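Local coordinates for protein Atg5 (Kluyveromyces marxianus, PDB 3VQI) that takes part in autophagic vesicle formation and cytoplasm-to-vacuole transport as the ubiquitin-fold protein that is conjugated to Atg12, at residues A[45-48]-A[49-52]; A[140-143]-A[144-148]; A[178-181]-A[182-185]. All blocks are in the same frame, centred on the assembly; numbering follows the deposited sequence.

Contact 1: A[45-48]-A[49-52]; sequences DAYL and GFYL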
# COMPACT_ATOMS: atom_id res chain seq x y z
N ASP A 45 -4.56 -4.32 -1.58
CA ASP A 45 -3.40 -4.17 -2.43
C ASP A 45 -3.71 -3.30 -3.62
O ASP A 45 -3.78 -3.77 -4.76
CB ASP A 45 -2.89 -5.54 -2.87
CG ASP A 45 -1.59 -5.91 -2.20
OD1 ASP A 45 -0.63 -5.12 -2.31
OD2 ASP A 45 -1.52 -6.98 -1.56
N ALA A 46 -3.90 -2.02 -3.33
CA ALA A 46 -4.20 -1.00 -4.31
C ALA A 46 -3.62 0.25 -3.67
O ALA A 46 -3.07 0.18 -2.58
CB ALA A 46 -5.69 -0.86 -4.48
N TYR A 47 -3.76 1.39 -4.33
CA TYR A 47 -3.25 2.63 -3.78
C TYR A 47 -4.38 3.61 -3.48
O TYR A 47 -5.33 3.71 -4.26
CB TYR A 47 -2.25 3.25 -4.75
CG TYR A 47 -0.93 2.55 -4.78
CD1 TYR A 47 -0.03 2.68 -3.72
CD2 TYR A 47 -0.55 1.76 -5.87
CE1 TYR A 47 1.21 2.06 -3.74
CE2 TYR A 47 0.70 1.13 -5.90
CZ TYR A 47 1.57 1.28 -4.83
OH TYR A 47 2.80 0.69 -4.85
N LEU A 48 -4.28 4.30 -2.34
CA LEU A 48 -5.29 5.28 -1.95
C LEU A 48 -5.56 6.22 -3.09
O LEU A 48 -6.71 6.62 -3.34
CB LEU A 48 -4.84 6.10 -0.74
CG LEU A 48 -5.21 5.50 0.61
CD1 LEU A 48 -4.64 6.34 1.75
CD2 LEU A 48 -6.72 5.42 0.69
N GLY A 49 -4.50 6.56 -3.80
CA GLY A 49 -4.62 7.46 -4.93
C GLY A 49 -5.58 6.98 -6.00
O GLY A 49 -6.11 7.80 -6.74
N PHE A 50 -5.79 5.66 -6.10
CA PHE A 50 -6.71 5.17 -7.13
C PHE A 50 -8.12 5.63 -6.79
O PHE A 50 -8.97 5.77 -7.67
CB PHE A 50 -6.74 3.63 -7.21
CG PHE A 50 -5.49 2.99 -7.73
CD1 PHE A 50 -4.60 3.68 -8.54
CD2 PHE A 50 -5.23 1.65 -7.46
CE1 PHE A 50 -3.47 3.04 -9.08
CE2 PHE A 50 -4.10 0.99 -7.99
CZ PHE A 50 -3.22 1.69 -8.80
N TYR A 51 -8.37 5.85 -5.50
CA TYR A 51 -9.71 6.24 -5.06
C TYR A 51 -9.96 7.74 -4.95
O TYR A 51 -11.11 8.17 -4.83
CB TYR A 51 -10.02 5.57 -3.72
CG TYR A 51 -9.95 4.07 -3.78
CD1 TYR A 51 -11.03 3.32 -4.24
CD2 TYR A 51 -8.78 3.39 -3.42
CE1 TYR A 51 -10.95 1.93 -4.36
CE2 TYR A 51 -8.69 2.00 -3.54
CZ TYR A 51 -9.77 1.27 -4.01
OH TYR A 51 -9.69 -0.10 -4.12
N LEU A 52 -8.89 8.54 -5.00
CA LEU A 52 -8.98 9.99 -4.88
C LEU A 52 -10.07 10.68 -5.70
O LEU A 52 -10.97 11.29 -5.13
CB LEU A 52 -7.63 10.63 -5.19
CG LEU A 52 -7.12 11.67 -4.19
CD1 LEU A 52 -6.10 12.57 -4.86
CD2 LEU A 52 -8.27 12.49 -3.66
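The carbonyl oxygen of L48 takes two backbone N-H groups from the turn that follows: Y51 N binds it at 2.8 Å, while L52 N adds a weak bond at 3.3 Å. This is the opening turn of helix 48-59, which follows strand 37-43 as in the hairpin-then-helix start of a ubiquitin fold, here the UblA domain. One residue earlier, Y47 O receives F50 N at 2.7 Å; the two stronger bonds each span three residues, the weak one four.

The side chains then fold back along the incoming loop. F50 places CG beside its own backbone N (chi1 -69°), which lays its ring back across the Y47 main chain and puts CB of Y47 squarely over the centre of one face, 4.2 Å from the centroid in a CH-pi contact. The Y47 ring meets the same residue edge to face, its edge turned to the F50 face with the planes at 86°; CD2 of Y47 is 4.0 Å from CZ of F50. The methyl of A46 fills in beside both F50 and Y51.

Around this turn, F50 also lies nearly parallel to the ring of H136 and touches I139 of helix 135-155, so the helix start is packed against the helical region. At the N terminus of the helix, G49 N donates to a bound buffer molecule. Y51 OH is hydrogen-bonded to L43 N at the end of strand 37-43, and lies 4.1 Å from A46 CB.

Contact 2: A[140-143]-A[144-148]; sequences KDYW and RHQWK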
# COMPACT_ATOMS: atom_id res chain seq x y z
N LYS A 140 1.84 5.00 -11.35
CA LYS A 140 2.46 3.99 -12.21
C LYS A 140 3.98 4.07 -12.06
O LYS A 140 4.62 3.12 -11.62
CB LYS A 140 2.03 4.25 -13.65
CG LYS A 140 2.37 3.18 -14.69
CD LYS A 140 1.80 3.61 -16.03
CE LYS A 140 2.20 2.70 -17.19
NZ LYS A 140 1.54 3.19 -18.45
N ASP A 141 4.54 5.22 -12.41
CA ASP A 141 5.98 5.43 -12.31
C ASP A 141 6.56 4.99 -10.99
O ASP A 141 7.58 4.31 -10.96
CB ASP A 141 6.32 6.90 -12.49
CG ASP A 141 6.68 7.24 -13.90
OD1 ASP A 141 5.79 7.16 -14.78
OD2 ASP A 141 7.87 7.56 -14.13
N TYR A 142 5.92 5.39 -9.90
CA TYR A 142 6.42 5.03 -8.59
C TYR A 142 6.33 3.53 -8.35
O TYR A 142 7.30 2.91 -7.95
CB TYR A 142 5.67 5.80 -7.50
CG TYR A 142 6.14 5.52 -6.08
CD1 TYR A 142 5.56 4.51 -5.32
CD2 TYR A 142 7.14 6.29 -5.50
CE1 TYR A 142 5.97 4.27 -4.00
CE2 TYR A 142 7.56 6.07 -4.18
CZ TYR A 142 6.97 5.06 -3.44
OH TYR A 142 7.37 4.85 -2.14
N TRP A 143 5.15 2.96 -8.58
CA TRP A 143 4.97 1.52 -8.41
C TRP A 143 6.05 0.80 -9.24
O TRP A 143 6.68 -0.16 -8.78
CB TRP A 143 3.58 1.12 -8.89
CG TRP A 143 3.35 -0.34 -8.92
CD1 TRP A 143 3.11 -1.16 -7.85
CD2 TRP A 143 3.29 -1.18 -10.08
NE1 TRP A 143 2.91 -2.45 -8.28
CE2 TRP A 143 3.02 -2.49 -9.64
CE3 TRP A 143 3.45 -0.94 -11.45
CZ2 TRP A 143 2.89 -3.56 -10.53
CZ3 TRP A 143 3.33 -2.01 -12.33
CH2 TRP A 143 3.05 -3.30 -11.86
N ARG A 144 6.25 1.27 -10.46
CA ARG A 144 7.25 0.70 -11.37
C ARG A 144 8.61 0.61 -10.68
O ARG A 144 9.16 -0.47 -10.49
CB ARG A 144 7.40 1.57 -12.62
CG ARG A 144 7.95 0.81 -13.80
CD ARG A 144 8.68 1.70 -14.80
NE ARG A 144 8.85 1.05 -16.11
CZ ARG A 144 9.27 -0.21 -16.30
NH1 ARG A 144 9.56 -1.00 -15.27
NH2 ARG A 144 9.38 -0.69 -17.53
N HIS A 145 9.12 1.78 -10.30
CA HIS A 145 10.41 1.89 -9.63
C HIS A 145 10.49 1.08 -8.34
O HIS A 145 11.56 0.69 -7.91
CB HIS A 145 10.75 3.36 -9.38
CG HIS A 145 10.80 4.19 -10.63
ND1 HIS A 145 11.32 3.72 -11.82
CD2 HIS A 145 10.41 5.47 -10.88
CE1 HIS A 145 11.25 4.66 -12.75
NE2 HIS A 145 10.70 5.73 -12.20
N GLN A 146 9.35 0.79 -7.74
CA GLN A 146 9.36 -0.02 -6.54
C GLN A 146 9.75 -1.43 -6.95
O GLN A 146 10.55 -2.08 -6.27
CB GLN A 146 7.98 -0.02 -5.88
CG GLN A 146 8.02 0.26 -4.40
CD GLN A 146 8.67 1.59 -4.09
OE1 GLN A 146 9.48 1.71 -3.17
NE2 GLN A 146 8.31 2.61 -4.85
N TRP A 147 9.19 -1.92 -8.05
CA TRP A 147 9.50 -3.26 -8.53
C TRP A 147 10.92 -3.30 -9.07
O TRP A 147 11.65 -4.27 -8.88
CB TRP A 147 8.52 -3.70 -9.62
CG TRP A 147 7.40 -4.50 -9.06
CD1 TRP A 147 6.13 -4.07 -8.82
CD2 TRP A 147 7.48 -5.85 -8.58
NE1 TRP A 147 5.41 -5.07 -8.21
CE2 TRP A 147 6.21 -6.17 -8.05
CE3 TRP A 147 8.49 -6.81 -8.55
CZ2 TRP A 147 5.92 -7.43 -7.49
CZ3 TRP A 147 8.21 -8.07 -7.99
CH2 TRP A 147 6.93 -8.36 -7.47
N LYS A 148 11.29 -2.23 -9.75
CA LYS A 148 12.61 -2.10 -10.31
C LYS A 148 13.58 -2.23 -9.15
O LYS A 148 14.76 -2.50 -9.35
CB LYS A 148 12.76 -0.73 -10.98
CG LYS A 148 13.95 -0.57 -11.91
CD LYS A 148 13.76 0.66 -12.81
CE LYS A 148 14.83 0.78 -13.89
NZ LYS A 148 14.49 1.87 -14.85
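Q146 reaches back one turn to Y142 along helix 135-155, and its amide nitrogen NE2 both lies over the tyrosine ring and bonds to the tyrosine backbone. Among the polar bonds, two that link residues four apart are nearly straight: R144 N meets K140 O at 2.7 Å, and H145 N meets D141 O at 3.0 Å. Y142 O is gripped twice from the same residue, by Q146 N at 3.0 Å and by Q146 NE2 at 3.3 Å, the latter arriving well above the carbonyl plane.

Next come contacts over ring faces. The Q146 chain bends at chi2 (58°), bringing NE2 3.0 Å above the Y142 ring, toward its rim near CE1 and CZ, with amide and ring planes 31° apart. With an alanine in place of Y142 the ring face under NE2 is gone, and the Q146 amide would probably lose that support and be held by its polar bonds alone. R203 takes Q146 OE1, which is consistent with the modelled orientation of the amide. On another side of the helix, D141 O lies over one face of the H145 ring, 3.1 Å from its CD2.

The aromatic pair is W143 with W147, an offset edge-to-face stack. CD1 of W147 comes down on a face of the W143 indole, 3.6 Å from CE2, and the five-membered rings are tilted at 73°.

Both indole nitrogens donate to I265 O, in the loop between helix 255-262 and strand 269-272 of the UblB domain, while F172 of helix 166-178 meets both rings and R144 makes a cation-pi contact with F169. Thus one face of this helix packs on helix 166-178 and, through the indoles, reaches UblB.

Contact 3: A[178-181]-A[182-185]; sequences SRNR and SDFM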
# COMPACT_ATOMS: atom_id res chain seq x y z
N SER A 178 -7.24 -4.14 -13.34
CA SER A 178 -8.31 -5.05 -13.74
C SER A 178 -8.53 -6.17 -12.75
O SER A 178 -9.53 -6.89 -12.83
CB SER A 178 -8.02 -5.65 -15.11
OG SER A 178 -7.00 -6.64 -15.03
N ARG A 179 -7.60 -6.34 -11.83
CA ARG A 179 -7.71 -7.39 -10.85
C ARG A 179 -7.57 -8.77 -11.51
O ARG A 179 -8.14 -9.76 -11.05
CB ARG A 179 -9.05 -7.27 -10.11
CG ARG A 179 -9.15 -6.04 -9.22
CD ARG A 179 -8.30 -6.22 -7.98
NE ARG A 179 -7.05 -5.46 -8.04
CZ ARG A 179 -6.06 -5.60 -7.16
NH1 ARG A 179 -6.15 -6.48 -6.17
NH2 ARG A 179 -4.97 -4.86 -7.28
N ASN A 180 -6.81 -8.83 -12.60
CA ASN A 180 -6.56 -10.10 -13.26
C ASN A 180 -5.34 -10.69 -12.59
O ASN A 180 -4.19 -10.34 -12.91
CB ASN A 180 -6.25 -9.94 -14.74
CG ASN A 180 -6.09 -11.28 -15.43
OD1 ASN A 180 -5.71 -12.27 -14.81
ND2 ASN A 180 -6.38 -11.32 -16.73
N ARG A 181 -5.59 -11.61 -11.67
CA ARG A 181 -4.52 -12.24 -10.90
C ARG A 181 -3.52 -13.11 -11.62
O ARG A 181 -2.33 -13.02 -11.36
CB ARG A 181 -5.12 -13.05 -9.77
CG ARG A 181 -4.50 -12.72 -8.45
CD ARG A 181 -4.66 -13.89 -7.51
NE ARG A 181 -3.45 -14.71 -7.37
CZ ARG A 181 -3.46 -16.04 -7.30
NH1 ARG A 181 -4.62 -16.68 -7.37
NH2 ARG A 181 -2.33 -16.71 -7.13
N SER A 182 -4.01 -13.97 -12.50
CA SER A 182 -3.15 -14.86 -13.27
C SER A 182 -2.23 -14.01 -14.13
O SER A 182 -1.06 -14.35 -14.35
CB SER A 182 -3.99 -15.79 -14.15
OG SER A 182 -4.90 -16.52 -13.35
N ASP A 183 -2.77 -12.89 -14.61
CA ASP A 183 -1.98 -11.98 -15.42
C ASP A 183 -0.87 -11.38 -14.56
O ASP A 183 0.25 -11.19 -15.03
CB ASP A 183 -2.87 -10.86 -15.96
CG ASP A 183 -3.55 -11.23 -17.27
OD1 ASP A 183 -3.74 -12.44 -17.53
OD2 ASP A 183 -3.90 -10.30 -18.03
N PHE A 184 -1.19 -11.09 -13.31
CA PHE A 184 -0.23 -10.51 -12.38
C PHE A 184 0.86 -11.53 -12.05
O PHE A 184 2.05 -11.27 -12.26
CB PHE A 184 -0.94 -10.03 -11.11
CG PHE A 184 -0.01 -9.48 -10.07
CD1 PHE A 184 0.41 -10.28 -9.01
CD2 PHE A 184 0.49 -8.18 -10.17
CE1 PHE A 184 1.32 -9.80 -8.07
CE2 PHE A 184 1.39 -7.69 -9.25
CZ PHE A 184 1.82 -8.50 -8.19
N MET A 185 0.46 -12.69 -11.53
CA MET A 185 1.41 -13.75 -11.17
C MET A 185 2.30 -14.11 -12.37
O MET A 185 3.47 -14.44 -12.21
CB MET A 185 0.68 -15.01 -10.69
CG MET A 185 -0.15 -14.83 -9.43
SD MET A 185 0.85 -14.39 -7.98
CE MET A 185 1.36 -16.04 -7.40
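R181 lays its side chain alongside that of M185, one turn further on, the two pointing the same way. Its guanidinium NH2 comes within 3.7 Å of M185 CG and 3.8 Å of M185 CE, the methyl lying at the edge of the guanidinium and in its plane. The arginine bends at chi3, and the methionine at chi2 and chi3, which lets the methionine run beside the guanidinium. The backbone closes the same turn, M185 N binding R181 O at 2.8 Å.

The turn is the N-terminal end of helix 181-189, and N180 is its N-cap. Its CG stands anti to the backbone N (chi1 -176°), swinging OD1 forward to accept D183 N at 3.0 Å; the donor lies well above the plane of the amide carbonyl. The backbone oxygen of N180 also accepts F184 N, at 3.1 Å. The N180 amide and the D183 carboxylate are modelled too close together for their apparent stacking to be trusted, and the exact fit there is doubtful.

Just ahead of the cap, R179 has a positive phi (68°), where the chain turns from helix 166-178 into the next helix. R179 and F184 both meet W12 of helix 6-12, and F184 also meets F172, which leaves this phenylalanine packed between helices 6-12 and 166-178. R181 rests on R8, E9 and W12, and its NH2 makes a long, weak ion pair with E5.

From the N terminus, contact 1 comes first, closing the turn by which strand 37-43 passes into helix 48-59 of UblA. Contact 2 lies within helix 135-155, and contact 3 is the sharp turn that joins helix 166-178 to helix 181-189. All three are short local closures in series; none nests in or crosses another. They meet in space nonetheless: Y47 OH packs on W143 CD1, and D45 O takes a weak bond from R179 NH2, so contact 1 faces both others. Contacts 2 and 3 stop about 4 Å apart at their nearest atoms, with helix 166-178 lying between them. Together the three join UblA to the helical region.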